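Long-range contact in adenylyltransferase and sulfurtransferase uba4 (Chaetomium thermophilum, PDB 6YUB), which probably adenylates and then thiolates the C-terminal glycine of a ubiquitin-like sulfur-carrier protein, serving tRNA wobble-uridine thiolation and molybdenum cofactor synthesis: residues B[183-187]-B[279-283]. Residues are numbered along the deposited sequence; the frame is centred on the assembly and turned at random.
Sequences PCYRC and CFACG. With ZN (zinc ion), chain E.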
loop_
_atom_site.group_PDB
_atom_site.type_symbol
_atom_site.label_atom_id
_atom_site.label_comp_id
_atom_site.label_asym_id
_atom_site.label_seq_id
_atom_site.Cartn_x
_atom_site.Cartn_y
_atom_site.Cartn_z
ATOM N N PRO B 183 -23.728 1.415 -3.539
ATOM C CA PRO B 183 -23.937 -0.026 -3.698
ATOM C C PRO B 183 -23.700 -0.787 -2.404
ATOM O O PRO B 183 -23.100 -0.288 -1.448
ATOM C CB PRO B 183 -22.893 -0.414 -4.751
ATOM C CG PRO B 183 -21.767 0.546 -4.504
ATOM C CD PRO B 183 -22.414 1.847 -4.055
ATOM N N CYS B 184 -24.197 -2.025 -2.391
ATOM C CA CYS B 184 -23.830 -2.993 -1.373
ATOM C C CYS B 184 -22.801 -3.957 -1.970
ATOM O O CYS B 184 -22.428 -3.857 -3.145
ATOM C CB CYS B 184 -25.064 -3.733 -0.859
ATOM S SG CYS B 184 -25.399 -5.265 -1.710
ATOM N N TYR B 185 -22.338 -4.909 -1.155
ATOM C CA TYR B 185 -21.303 -5.826 -1.627
ATOM C C TYR B 185 -21.813 -6.717 -2.756
ATOM O O TYR B 185 -21.035 -7.102 -3.638
ATOM C CB TYR B 185 -20.778 -6.674 -0.465
ATOM C CG TYR B 185 -19.508 -7.438 -0.783
ATOM C CD1 TYR B 185 -18.268 -6.813 -0.744
ATOM C CD2 TYR B 185 -19.549 -8.785 -1.114
ATOM C CE1 TYR B 185 -17.102 -7.508 -1.033
ATOM C CE2 TYR B 185 -18.392 -9.489 -1.404
ATOM C CZ TYR B 185 -17.174 -8.845 -1.364
ATOM O OH TYR B 185 -16.022 -9.543 -1.653
ATOM N N ARG B 186 -23.104 -7.060 -2.751
ATOM C CA ARG B 186 -23.654 -7.856 -3.843
ATOM C C ARG B 186 -23.744 -7.035 -5.126
ATOM O O ARG B 186 -23.509 -7.558 -6.221
ATOM C CB ARG B 186 -25.029 -8.397 -3.463
ATOM C CG ARG B 186 -25.001 -9.534 -2.456
ATOM C CD ARG B 186 -26.412 -9.941 -2.063
ATOM N NE ARG B 186 -26.426 -10.836 -0.912
ATOM C CZ ARG B 186 -26.331 -12.161 -0.985
ATOM N NH1 ARG B 186 -26.215 -12.764 -2.160
ATOM N NH2 ARG B 186 -26.353 -12.882 0.124
ATOM N N CYS B 187 -24.088 -5.748 -5.011
ATOM C CA CYS B 187 -24.116 -4.880 -6.181
ATOM C C CYS B 187 -22.802 -4.937 -6.950
ATOM O O CYS B 187 -22.791 -4.792 -8.177
ATOM C CB CYS B 187 -24.398 -3.433 -5.767
ATOM S SG CYS B 187 -26.056 -3.095 -5.159
ATOM N N CYS B 279 -30.675 -5.819 -7.335
ATOM C CA CYS B 279 -29.777 -6.478 -6.396
ATOM C C CYS B 279 -30.570 -7.350 -5.432
ATOM O O CYS B 279 -31.576 -6.911 -4.867
ATOM C CB CYS B 279 -28.959 -5.456 -5.615
ATOM S SG CYS B 279 -28.084 -6.199 -4.213
ATOM N N PHE B 280 -30.100 -8.583 -5.236
ATOM C CA PHE B 280 -30.776 -9.517 -4.340
ATOM C C PHE B 280 -31.044 -8.901 -2.972
ATOM O O PHE B 280 -32.085 -9.169 -2.361
ATOM C CB PHE B 280 -29.933 -10.790 -4.200
ATOM C CG PHE B 280 -30.419 -11.732 -3.133
ATOM C CD1 PHE B 280 -31.450 -12.614 -3.390
ATOM C CD2 PHE B 280 -29.829 -11.742 -1.880
ATOM C CE1 PHE B 280 -31.897 -13.486 -2.412
ATOM C CE2 PHE B 280 -30.277 -12.614 -0.895
ATOM C CZ PHE B 280 -31.310 -13.481 -1.166
ATOM N N ALA B 281 -30.125 -8.065 -2.483
ATOM C CA ALA B 281 -30.182 -7.567 -1.115
ATOM C C ALA B 281 -30.767 -6.164 -1.003
ATOM O O ALA B 281 -31.675 -5.940 -0.195
ATOM C CB ALA B 281 -28.774 -7.589 -0.496
ATOM N N CYS B 282 -30.254 -5.206 -1.782
ATOM C CA CYS B 282 -30.669 -3.815 -1.663
ATOM C C CYS B 282 -31.535 -3.343 -2.822
ATOM O O CYS B 282 -31.978 -2.191 -2.816
ATOM C CB CYS B 282 -29.436 -2.905 -1.538
ATOM S SG CYS B 282 -28.258 -2.977 -2.922
ATOM N N GLY B 283 -31.806 -4.198 -3.802
ATOM C CA GLY B 283 -32.532 -3.794 -4.982
ATOM C C GLY B 283 -34.032 -3.731 -4.775
ATOM O O GLY B 283 -34.561 -3.958 -3.688
HETATM ZN ZN ZN E . -26.719 -4.474 -3.424
#
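Cys184 and Cys187, at the start of a short helix, lie across from Cys282 and Cys279 of an irregular loop, with the CA atoms of Cys187 and Cys279 5.9 Å apart and no hydrogen bond joining the two backbones. A zinc ion fills the gap, held by the SG atoms of Cys184, Cys187 and Cys279 at 2.3 Å each and by Cys282 SG at 2.2 Å. A disulfide between Cys187 and Cys282 has been seen in this protein but is not present in this structure. Within 183-187 the N-cap residue Cys184 forms a capping box with Cys187: Cys187 N donates to Cys184 SG and Cys184 N to Cys187 SG. Cys279 SG, anti to its own backbone N (chi1 168°), is placed to accept from both Ala281 N and Cys282 N, bonds that probably ease the negative charge on the thiolate. The pair of CxxC motifs makes a structural-type Cys4 zinc site in the adenylyltransferase (ThiF-family) part of the protein, tying the loop after strand 267-271 to helix 185-188. Beside the metal, Arg186 extends from CG to NE alongside 279-283, its CD 3.7 Å from Ala281 CB. Phe280 CD2 lies over one face of the guanidinium, 3.6 Å from Arg186 CZ, the ring plane turned 54° from the guanidinium plane. Arg186 NH2 meanwhile makes a salt bridge to Asp143 of helix 135-148. With an alanine here, Asp143 would probably lose its charged mate and the Phe280 ring the guanidinium packed against it.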